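Local coordinates for pullulanase C protein (Klebsiella pneumoniae subsp. pneumoniae NTUH-K2044, PDB 5HJ1) that probably serves the type II secretion system of this bacterium as its GspC component, whose PDZ domain binds a fatty acid in a hydrophobic pocket, at residues G49-N60 with M80-R89; L5-I16 with Q71-D79. All coordinates share one frame; numbering follows the deposited sequence.

How the interactions relate
Interaction 1 (49-60 with 80-89) pairs two neighbouring strands of the PDZ sheet, and interaction 2 (5-16 with 71-79) lays the N-terminal helix and the chain after it against helix 67-77. Their centres are about 14 Å apart, but they share a hydrophobic junction: CD1 of Leu77 lies 3.7 Å from Ile83 CD1 and 4.0 Å from Leu59 CD2. Helix 67-77 leads into strand 82-89, so 71-79 of interaction 2 runs straight on into 80-89 of interaction 1. Vaccenic acid passes between the two contacts. Leu9 and Gln14 of interaction 2 and Ile83 and Leu85 of interaction 1 are among its pocket residues.

Interaction 1: residues G49-N60 with M80-R89; sequences GLQANDLAIALN and MTEITLTVER
Arg89 fills the hollow formed by 49-54, which ends in a type II turn from Gln51 to Asp54. It grips Asp54 side-on, NE to OD1 at 2.8 Å and NH2 to OD2 at 2.9 Å, with carboxylate and guanidinium only 10° from coplanar. Gln51 CG sits 3.7 Å above the centre of the guanidinium, while NH2 also donates to Gly49 O and a water joins that oxygen to NH1. Asp54 OD2, met from above its plane by Gln51 N, ties the turn to the same salt bridge.

Farther along, a classic beta bulge sets two residues, Ile57 and Ala58, opposite the single Thr86 in the antiparallel pairing. Both amides aim at Thr86 O, at 2.9 Å from Ile57 N and, weakly, 3.3 Å from Ala58 N. The small methyl of Ala58 lets Thr86 CB close to 3.7 Å of its CB. On the opposite face, small Ala56 makes a dip that takes Leu85 CD1, and Leu50 CD2 packs on Val87 CG1.

At the far end Asn60, with CG beside its backbone N (chi1 -60°), turns OD1 back to receive Thr84 N at 2.9 Å from above the amide plane; the SE of selenomethionine Met80 lies against its ND2. Outside the pair, Arg93 and Asp95 of strand 92-99 hold Glu88 and Thr86, strand 30-38 flanks 54-59 on its other edge, and helix 67-77 packs over Leu59.

Interaction 2: residues L5-I16 with Q71-D79; sequences LVKRLREQPQNI and QQALQNLAD. With VCA (vaccenic acid), chain B.
Gln71 O, on helix 67-77 of the PDZ domain, is gripped twice: by Gln75 N within its own helix and by NH2 of Arg8, which reaches across at 3.0 Å. The Arg8 bond lies in the carbonyl plane on a lone pair and in the guanidinium plane, though it is bent (134° at the hydrogen). Bends at chi2 and chi3 fold the arginine chain over so that its guanidinium comes beside helix 67-77, and NE2 of Gln71 lies over one of its faces, 3.8 Å from NH2.

Helix 67-77 packs beside the N-terminal helix 5-9; segments 5-9 and 71-77 run nearly parallel, 7° apart, with axes 10.9 Å apart at closest approach. Beneath the polar link the leucines mesh. Leu74 lies against Leu5 and reaches toward Leu9 with CD2, its CD1 against Leu5 CG at 3.7 Å and its CD2 against Leu9 CD2 at 4.0 Å, each pair crossing at about a right angle.

The same surface carries on to vaccenic acid. Leu5 CD2 approaches the chain end at C18, Leu9 CD2 lies 3.9 Å from C15, and Gln14 CG meets C4 nearer the carboxylate, so the fatty acid runs along the inner side of 5-16. Past the type I turn from Leu9 to Gln12, the Gln12 chain bends at chi2 to lie across Leu77, and its OE1 stops 3.5 Å from Ala78 CA.

Interaction 1: residues G49-N60 with M80-R89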
loop_
_atom_site.group_PDB
_atom_site.type_symbol
_atom_site.label_atom_id
_atom_site.label_comp_id
_atom_site.label_asym_id
_atom_site.label_seq_id
_atom_site.Cartn_x
_atom_site.Cartn_y
_atom_site.Cartn_z
ATOM N N GLY A 49 10.977 -2.126 7.948
ATOM C CA GLY A 49 10.212 -1.956 6.728
ATOM C C GLY A 49 8.911 -2.686 6.807
ATOM O O GLY A 49 8.241 -2.616 7.857
ATOM N N LEU A 50 8.478 -3.356 5.723
ATOM C CA LEU A 50 7.206 -4.045 5.765
ATOM C C LEU A 50 7.395 -5.440 6.340
ATOM O O LEU A 50 8.486 -5.991 6.412
ATOM C CB LEU A 50 6.715 -4.170 4.303
ATOM C CG LEU A 50 6.349 -2.892 3.627
ATOM C CD1 LEU A 50 5.961 -3.139 2.173
ATOM C CD2 LEU A 50 5.264 -2.106 4.332
ATOM N N GLN A 51 6.265 -5.964 6.783
ATOM C CA GLN A 51 6.159 -7.324 7.274
ATOM C C GLN A 51 5.126 -8.086 6.515
ATOM O O GLN A 51 4.144 -7.515 6.063
ATOM C CB GLN A 51 5.879 -7.349 8.751
ATOM C CG GLN A 51 7.072 -6.831 9.556
ATOM C CD GLN A 51 8.230 -7.825 9.580
ATOM O OE1 GLN A 51 8.100 -8.952 10.044
ATOM N NE2 GLN A 51 9.375 -7.418 9.038
ATOM N N ALA A 52 5.319 -9.381 6.374
ATOM C CA ALA A 52 4.336 -10.206 5.702
ATOM C C ALA A 52 2.981 -10.010 6.379
ATOM O O ALA A 52 2.842 -9.939 7.629
ATOM C CB ALA A 52 4.704 -11.687 5.856
ATOM N N ASN A 53 1.975 -9.985 5.529
ATOM C CA ASN A 53 0.571 -9.800 5.972
ATOM C C ASN A 53 0.259 -8.484 6.622
ATOM O O ASN A 53 -0.759 -8.332 7.305
ATOM C CB ASN A 53 0.102 -11.031 6.783
ATOM C CG ASN A 53 -0.024 -12.226 5.940
ATOM O OD1 ASN A 53 -0.616 -12.204 4.854
ATOM N ND2 ASN A 53 0.551 -13.327 6.384
ATOM N N ASP A 54 1.080 -7.473 6.367
ATOM C CA ASP A 54 0.713 -6.148 6.801
ATOM C C ASP A 54 -0.582 -5.713 6.082
ATOM O O ASP A 54 -0.875 -6.110 4.967
ATOM C CB ASP A 54 1.814 -5.104 6.395
ATOM C CG ASP A 54 2.923 -4.942 7.398
ATOM O OD1 ASP A 54 2.769 -5.377 8.577
ATOM O OD2 ASP A 54 3.917 -4.322 7.018
ATOM N N LEU A 55 -1.349 -4.866 6.761
ATOM C CA LEU A 55 -2.596 -4.301 6.216
ATOM C C LEU A 55 -2.418 -2.843 5.934
ATOM O O LEU A 55 -2.315 -2.065 6.911
ATOM C CB LEU A 55 -3.757 -4.558 7.178
ATOM C CG LEU A 55 -5.114 -4.106 6.663
ATOM C CD1 LEU A 55 -5.649 -5.049 5.620
ATOM C CD2 LEU A 55 -6.164 -3.952 7.791
ATOM N N ALA A 56 -2.312 -2.482 4.665
ATOM C CA ALA A 56 -2.195 -1.068 4.254
ATOM C C ALA A 56 -3.533 -0.357 4.397
ATOM O O ALA A 56 -4.540 -0.757 3.810
ATOM C CB ALA A 56 -1.691 -0.921 2.850
ATOM N N ILE A 57 -3.519 0.719 5.198
ATOM C CA ILE A 57 -4.732 1.501 5.433
ATOM C C ILE A 57 -4.649 2.987 4.990
ATOM O O ILE A 57 -5.720 3.633 4.885
ATOM C CB ILE A 57 -5.212 1.388 6.916
ATOM C CG1 ILE A 57 -4.196 1.959 7.848
ATOM C CG2 ILE A 57 -5.561 -0.058 7.251
ATOM C CD1 ILE A 57 -4.693 2.143 9.265
ATOM N N ALA A 58 -3.481 3.523 4.751
ATOM C CA ALA A 58 -3.339 4.920 4.273
ATOM C C ALA A 58 -2.160 5.042 3.358
ATOM O O ALA A 58 -1.153 4.360 3.537
ATOM C CB ALA A 58 -3.246 5.914 5.448
ATOM N N LEU A 59 -2.259 5.990 2.438
ATOM C CA LEU A 59 -1.169 6.297 1.485
ATOM C C LEU A 59 -1.043 7.815 1.540
ATOM O O LEU A 59 -1.987 8.545 1.262
ATOM C CB LEU A 59 -1.528 5.831 0.076
ATOM C CG LEU A 59 -0.569 6.259 -1.050
ATOM C CD1 LEU A 59 0.809 5.685 -0.934
ATOM C CD2 LEU A 59 -1.147 5.836 -2.420
ATOM N N ASN A 60 0.146 8.284 2.012
ATOM C CA ASN A 60 0.367 9.735 2.206
ATOM C C ASN A 60 -0.708 10.397 3.011
ATOM O O ASN A 60 -1.191 11.510 2.741
ATOM C CB ASN A 60 0.526 10.455 0.886
ATOM C CG ASN A 60 1.680 9.932 0.108
ATOM O OD1 ASN A 60 2.793 9.763 0.661
ATOM N ND2 ASN A 60 1.472 9.661 -1.147
HETATM N N MSE A 80 5.336 11.768 -7.468
HETATM C CA MSE A 80 5.927 11.929 -6.131
HETATM C C MSE A 80 7.281 11.305 -6.069
HETATM O O MSE A 80 7.543 10.293 -6.737
HETATM C CB MSE A 80 5.022 11.367 -5.039
HETATM C CG MSE A 80 3.929 12.385 -4.786
HETATM SE SE MSE A 80 2.557 11.809 -3.524
HETATM C CE MSE A 80 3.364 12.500 -1.855
ATOM N N THR A 81 8.143 11.859 -5.219
ATOM C CA THR A 81 9.493 11.346 -5.048
ATOM C C THR A 81 9.635 10.437 -3.790
ATOM O O THR A 81 10.552 9.657 -3.687
ATOM C CB THR A 81 10.530 12.497 -4.985
ATOM O OG1 THR A 81 11.853 11.959 -5.088
ATOM C CG2 THR A 81 10.434 13.305 -3.704
ATOM N N GLU A 82 8.744 10.572 -2.830
ATOM C CA GLU A 82 8.822 9.757 -1.611
ATOM C C GLU A 82 7.406 9.689 -1.176
ATOM O O GLU A 82 6.684 10.684 -1.247
ATOM C CB GLU A 82 9.696 10.410 -0.504
ATOM C CG GLU A 82 9.821 9.601 0.794
ATOM C CD GLU A 82 10.953 10.046 1.710
ATOM O OE1 GLU A 82 10.700 10.383 2.904
ATOM O OE2 GLU A 82 12.131 10.121 1.279
ATOM N N ILE A 83 6.990 8.486 -0.763
ATOM C CA ILE A 83 5.632 8.272 -0.351
ATOM C C ILE A 83 5.581 7.503 0.928
ATOM O O ILE A 83 6.562 6.780 1.278
ATOM C CB ILE A 83 4.806 7.522 -1.406
ATOM C CG1 ILE A 83 5.419 6.126 -1.698
ATOM C CG2 ILE A 83 4.723 8.356 -2.669
ATOM C CD1 ILE A 83 4.542 5.308 -2.581
ATOM N N THR A 84 4.541 7.695 1.702
ATOM C CA THR A 84 4.445 6.979 2.958
ATOM C C THR A 84 3.238 6.075 2.970
ATOM O O THR A 84 2.134 6.496 2.574
ATOM C CB THR A 84 4.288 7.959 4.084
ATOM O OG1 THR A 84 5.420 8.863 4.081
ATOM C CG2 THR A 84 4.172 7.320 5.436
ATOM N N LEU A 85 3.421 4.899 3.505
ATOM C CA LEU A 85 2.345 3.953 3.671
ATOM C C LEU A 85 2.097 3.770 5.167
ATOM O O LEU A 85 3.078 3.658 5.977
ATOM C CB LEU A 85 2.782 2.598 3.122
ATOM C CG LEU A 85 1.831 1.616 2.593
ATOM C CD1 LEU A 85 0.845 2.208 1.575
ATOM C CD2 LEU A 85 2.720 0.515 1.919
ATOM N N THR A 86 0.852 3.837 5.612
ATOM C CA THR A 86 0.455 3.481 6.946
ATOM C C THR A 86 -0.091 2.045 6.909
ATOM O O THR A 86 -1.005 1.788 6.131
ATOM C CB THR A 86 -0.602 4.409 7.509
ATOM O OG1 THR A 86 -0.127 5.755 7.460
ATOM C CG2 THR A 86 -0.926 4.065 8.929
ATOM N N VAL A 87 0.488 1.186 7.734
ATOM C CA VAL A 87 0.016 -0.186 7.855
ATOM C C VAL A 87 -0.453 -0.481 9.275
ATOM O O VAL A 87 0.016 0.171 10.219
ATOM C CB VAL A 87 1.121 -1.214 7.445
ATOM C CG1 VAL A 87 1.531 -1.025 5.991
ATOM C CG2 VAL A 87 2.301 -1.151 8.350
ATOM N N GLU A 88 -1.384 -1.420 9.406
ATOM C CA GLU A 88 -1.799 -1.932 10.713
ATOM C C GLU A 88 -1.127 -3.333 10.793
ATOM O O GLU A 88 -1.159 -4.197 9.818
ATOM C CB GLU A 88 -3.316 -1.998 10.721
ATOM C CG GLU A 88 -3.953 -1.744 12.067
ATOM C CD GLU A 88 -5.455 -1.572 11.917
ATOM O OE1 GLU A 88 -6.101 -2.546 11.485
ATOM O OE2 GLU A 88 -5.968 -0.458 12.185
ATOM N N ARG A 89 -0.477 -3.567 11.920
ATOM C CA ARG A 89 0.285 -4.790 12.121
ATOM C C ARG A 89 0.014 -5.219 13.587
ATOM O O ARG A 89 0.329 -4.468 14.490
ATOM C CB ARG A 89 1.757 -4.396 11.837
ATOM C CG ARG A 89 2.793 -5.453 12.159
ATOM C CD ARG A 89 4.116 -4.779 12.003
ATOM N NE ARG A 89 4.365 -4.294 10.646
ATOM C CZ ARG A 89 5.429 -3.574 10.299
ATOM N NH1 ARG A 89 6.324 -3.188 11.226
ATOM N NH2 ARG A 89 5.617 -3.236 9.053
HETATM O O HOH W 1 8.623 -1.712 10.439
#

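Interaction 2: residues L5-I16 with Q71-D79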
loop_
_atom_site.group_PDB
_atom_site.type_symbol
_atom_site.label_atom_id
_atom_site.label_comp_id
_atom_site.label_asym_id
_atom_site.label_seq_id
_atom_site.Cartn_x
_atom_site.Cartn_y
_atom_site.Cartn_z
ATOM N N LEU A 5 -7.607 -0.488 -7.502
ATOM C CA LEU A 5 -6.288 0.084 -7.091
ATOM C C LEU A 5 -5.054 -0.688 -7.579
ATOM O O LEU A 5 -4.070 -0.098 -7.907
ATOM C CB LEU A 5 -6.211 0.235 -5.537
ATOM C CG LEU A 5 -4.902 0.620 -4.793
ATOM C CD1 LEU A 5 -5.224 1.303 -3.467
ATOM C CD2 LEU A 5 -3.909 -0.509 -4.544
ATOM N N VAL A 6 -5.085 -2.014 -7.529
ATOM C CA VAL A 6 -3.907 -2.807 -7.945
ATOM C C VAL A 6 -3.647 -2.635 -9.408
ATOM O O VAL A 6 -2.520 -2.345 -9.829
ATOM C CB VAL A 6 -4.074 -4.293 -7.566
ATOM C CG1 VAL A 6 -2.948 -5.157 -8.102
ATOM C CG2 VAL A 6 -4.170 -4.406 -6.062
ATOM N N LYS A 7 -4.721 -2.740 -10.185
ATOM C CA LYS A 7 -4.594 -2.579 -11.615
ATOM C C LYS A 7 -4.064 -1.167 -11.921
ATOM O O LYS A 7 -3.275 -1.002 -12.832
ATOM C CB LYS A 7 -5.911 -2.928 -12.325
ATOM C CG LYS A 7 -6.397 -4.356 -12.039
ATOM C CD LYS A 7 -5.306 -5.397 -12.276
ATOM C CE LYS A 7 -5.802 -6.834 -12.231
ATOM N NZ LYS A 7 -4.744 -7.845 -12.531
ATOM N N ARG A 8 -4.422 -0.184 -11.106
ATOM C CA ARG A 8 -3.862 1.156 -11.296
ATOM C C ARG A 8 -2.418 1.325 -10.831
ATOM O O ARG A 8 -1.733 2.153 -11.384
ATOM C CB ARG A 8 -4.733 2.259 -10.690
ATOM C CG ARG A 8 -6.071 2.418 -11.410
ATOM C CD ARG A 8 -6.391 3.889 -11.542
ATOM N NE ARG A 8 -6.559 4.561 -10.254
ATOM C CZ ARG A 8 -6.404 5.872 -10.049
ATOM N NH1 ARG A 8 -5.977 6.685 -11.011
ATOM N NH2 ARG A 8 -6.624 6.370 -8.844
ATOM N N LEU A 9 -1.938 0.596 -9.809
ATOM C CA LEU A 9 -0.504 0.721 -9.375
ATOM C C LEU A 9 0.504 0.205 -10.416
ATOM O O LEU A 9 1.695 0.558 -10.411
ATOM C CB LEU A 9 -0.220 -0.065 -8.062
ATOM C CG LEU A 9 -0.659 0.504 -6.721
ATOM C CD1 LEU A 9 -0.541 -0.552 -5.628
ATOM C CD2 LEU A 9 0.164 1.728 -6.336
ATOM N N ARG A 10 0.018 -0.664 -11.286
ATOM C CA ARG A 10 0.821 -1.229 -12.343
ATOM C C ARG A 10 1.321 -0.194 -13.386
ATOM O O ARG A 10 2.298 -0.457 -14.105
ATOM C CB ARG A 10 0.014 -2.371 -12.983
ATOM C CG ARG A 10 0.707 -3.093 -14.118
ATOM C CD ARG A 10 -0.060 -4.327 -14.567
ATOM N NE ARG A 10 -0.070 -5.404 -13.569
ATOM C CZ ARG A 10 -1.054 -5.678 -12.712
ATOM N NH1 ARG A 10 -2.173 -4.968 -12.695
ATOM N NH2 ARG A 10 -0.926 -6.695 -11.864
ATOM N N GLU A 11 0.707 0.991 -13.432
ATOM C CA GLU A 11 1.075 2.048 -14.403
ATOM C C GLU A 11 2.327 2.841 -14.045
ATOM O O GLU A 11 2.854 3.585 -14.858
ATOM C CB GLU A 11 -0.043 3.082 -14.464
ATOM C CG GLU A 11 -1.447 2.534 -14.670
ATOM C CD GLU A 11 -2.487 3.650 -14.720
ATOM O OE1 GLU A 11 -2.190 4.714 -15.325
ATOM O OE2 GLU A 11 -3.601 3.460 -14.179
ATOM N N GLN A 12 2.775 2.739 -12.807
ATOM C CA GLN A 12 3.923 3.511 -12.354
ATOM C C GLN A 12 5.221 2.960 -12.934
ATOM O O GLN A 12 5.370 1.748 -13.027
ATOM C CB GLN A 12 3.987 3.497 -10.805
ATOM C CG GLN A 12 2.683 3.928 -10.138
ATOM C CD GLN A 12 2.205 5.284 -10.637
ATOM O OE1 GLN A 12 3.004 6.222 -10.787
ATOM N NE2 GLN A 12 0.904 5.401 -10.887
ATOM N N PRO A 13 6.159 3.850 -13.324
ATOM C CA PRO A 13 7.453 3.409 -13.864
ATOM C C PRO A 13 8.242 2.591 -12.847
ATOM O O PRO A 13 9.129 1.813 -13.236
ATOM C CB PRO A 13 8.184 4.723 -14.188
ATOM C CG PRO A 13 7.537 5.748 -13.318
ATOM C CD PRO A 13 6.110 5.315 -13.123
ATOM N N GLN A 14 7.981 2.806 -11.545
ATOM C CA GLN A 14 8.619 1.962 -10.556
ATOM C C GLN A 14 7.785 0.701 -10.755
ATOM O O GLN A 14 6.595 0.762 -11.057
ATOM C CB GLN A 14 8.538 2.472 -9.097
ATOM C CG GLN A 14 9.166 3.831 -8.881
ATOM C CD GLN A 14 8.262 4.930 -9.365
ATOM O OE1 GLN A 14 7.083 4.697 -9.637
ATOM N NE2 GLN A 14 8.794 6.132 -9.458
ATOM N N ASN A 15 8.442 -0.428 -10.665
ATOM C CA ASN A 15 7.802 -1.710 -10.842
ATOM C C ASN A 15 7.250 -2.117 -9.478
ATOM O O ASN A 15 7.720 -3.073 -8.876
ATOM C CB ASN A 15 8.877 -2.663 -11.331
ATOM C CG ASN A 15 9.535 -2.150 -12.606
ATOM O OD1 ASN A 15 8.843 -1.648 -13.492
ATOM N ND2 ASN A 15 10.869 -2.239 -12.689
ATOM N N ILE A 16 6.267 -1.356 -8.991
ATOM C CA ILE A 16 5.751 -1.605 -7.642
ATOM C C ILE A 16 5.313 -3.044 -7.402
ATOM O O ILE A 16 5.610 -3.601 -6.344
ATOM C CB ILE A 16 4.605 -0.647 -7.319
ATOM C CG1 ILE A 16 5.193 0.777 -7.344
ATOM C CG2 ILE A 16 3.927 -1.032 -5.974
ATOM C CD1 ILE A 16 4.144 1.822 -7.329
ATOM N N GLN A 71 -8.812 6.953 -4.710
ATOM C CA GLN A 71 -8.604 7.341 -6.095
ATOM C C GLN A 71 -7.735 8.567 -6.157
ATOM O O GLN A 71 -6.822 8.628 -6.955
ATOM C CB GLN A 71 -9.933 7.632 -6.820
ATOM C CG GLN A 71 -10.854 6.433 -6.939
ATOM C CD GLN A 71 -10.339 5.360 -7.884
ATOM O OE1 GLN A 71 -9.911 4.294 -7.437
ATOM N NE2 GLN A 71 -10.348 5.644 -9.192
ATOM N N GLN A 72 -8.041 9.534 -5.314
ATOM C CA GLN A 72 -7.270 10.787 -5.271
ATOM C C GLN A 72 -5.816 10.494 -4.875
ATOM O O GLN A 72 -4.879 10.924 -5.545
ATOM C CB GLN A 72 -7.975 11.774 -4.343
ATOM C CG GLN A 72 -7.388 13.178 -4.268
ATOM C CD GLN A 72 -8.369 14.205 -3.680
ATOM O OE1 GLN A 72 -7.992 15.354 -3.410
ATOM N NE2 GLN A 72 -9.640 13.804 -3.498
ATOM N N ALA A 73 -5.629 9.681 -3.848
ATOM C CA ALA A 73 -4.269 9.331 -3.419
ATOM C C ALA A 73 -3.442 8.679 -4.536
ATOM O O ALA A 73 -2.273 9.002 -4.749
ATOM C CB ALA A 73 -4.344 8.414 -2.225
ATOM N N LEU A 74 -4.061 7.791 -5.288
ATOM C CA LEU A 74 -3.358 7.106 -6.370
ATOM C C LEU A 74 -2.981 8.009 -7.550
ATOM O O LEU A 74 -1.894 7.864 -8.124
ATOM C CB LEU A 74 -4.248 5.960 -6.876
ATOM C CG LEU A 74 -4.405 4.829 -5.885
ATOM C CD1 LEU A 74 -5.580 3.934 -6.262
ATOM C CD2 LEU A 74 -3.114 4.021 -5.797
ATOM N N GLN A 75 -3.858 8.936 -7.913
ATOM C CA GLN A 75 -3.511 9.840 -9.036
ATOM C C GLN A 75 -2.330 10.713 -8.603
ATOM O O GLN A 75 -1.423 11.009 -9.395
ATOM C CB GLN A 75 -4.708 10.675 -9.506
ATOM C CG GLN A 75 -5.378 11.535 -8.444
ATOM C CD GLN A 75 -6.622 12.253 -8.952
ATOM O OE1 GLN A 75 -6.917 12.243 -10.155
ATOM N NE2 GLN A 75 -7.369 12.881 -8.030
ATOM N N ASN A 76 -2.318 11.057 -7.320
ATOM C CA ASN A 76 -1.225 11.863 -6.751
ATOM C C ASN A 76 0.152 11.181 -6.690
ATOM O O ASN A 76 1.161 11.895 -6.702
ATOM C CB ASN A 76 -1.562 12.352 -5.346
ATOM C CG ASN A 76 -2.685 13.342 -5.304
ATOM O OD1 ASN A 76 -3.171 13.828 -6.341
ATOM N ND2 ASN A 76 -3.117 13.668 -4.079
ATOM N N LEU A 77 0.216 9.849 -6.582
ATOM C CA LEU A 77 1.500 9.103 -6.517
ATOM C C LEU A 77 2.386 9.249 -7.787
ATOM O O LEU A 77 3.627 9.204 -7.705
ATOM C CB LEU A 77 1.208 7.614 -6.177
ATOM C CG LEU A 77 2.333 6.612 -5.841
ATOM C CD1 LEU A 77 1.773 5.424 -5.061
ATOM C CD2 LEU A 77 3.116 6.125 -7.057
ATOM N N ALA A 78 1.747 9.470 -8.935
ATOM C CA ALA A 78 2.437 9.638 -10.228
ATOM C C ALA A 78 3.738 10.484 -10.222
ATOM O O ALA A 78 4.808 9.998 -10.624
ATOM C CB ALA A 78 1.451 10.186 -11.262
ATOM N N ASP A 79 3.672 11.739 -9.779
ATOM C CA ASP A 79 4.891 12.560 -9.772
ATOM C C ASP A 79 5.489 12.744 -8.372
ATOM O O ASP A 79 6.105 13.773 -8.115
ATOM C CB ASP A 79 4.672 13.931 -10.447
ATOM C CG ASP A 79 4.304 13.821 -11.928
ATOM O OD1 ASP A 79 3.263 13.217 -12.254
ATOM O OD2 ASP A 79 5.034 14.398 -12.764
HETATM O O2 VCA B . 14.589 -0.606 -5.966
HETATM C C1 VCA B . 15.071 0.547 -5.936
HETATM O O1 VCA B . 16.297 0.766 -6.065
HETATM C C2 VCA B . 14.124 1.711 -5.720
HETATM C C3 VCA B . 13.797 2.391 -7.048
HETATM C C4 VCA B . 12.310 2.287 -7.383
HETATM C C5 VCA B . 11.462 2.099 -6.130
HETATM C C6 VCA B . 11.555 0.668 -5.626
HETATM C C7 VCA B . 10.550 0.378 -4.520
HETATM C C8 VCA B . 9.189 1.034 -4.745
HETATM C C9 VCA B . 8.272 0.667 -3.585
HETATM C C10 VCA B . 6.911 1.355 -3.564
HETATM C C11 VCA B . 6.291 1.006 -2.259
HETATM C C12 VCA B . 5.017 1.127 -1.949
HETATM C C13 VCA B . 3.898 1.543 -2.875
HETATM C C14 VCA B . 2.684 1.059 -2.105
HETATM C C15 VCA B . 1.303 1.362 -2.648
HETATM C C16 VCA B . 0.417 0.371 -1.912
HETATM C C17 VCA B . -1.030 0.772 -1.825
HETATM C C18 VCA B . -1.748 -0.359 -1.118
#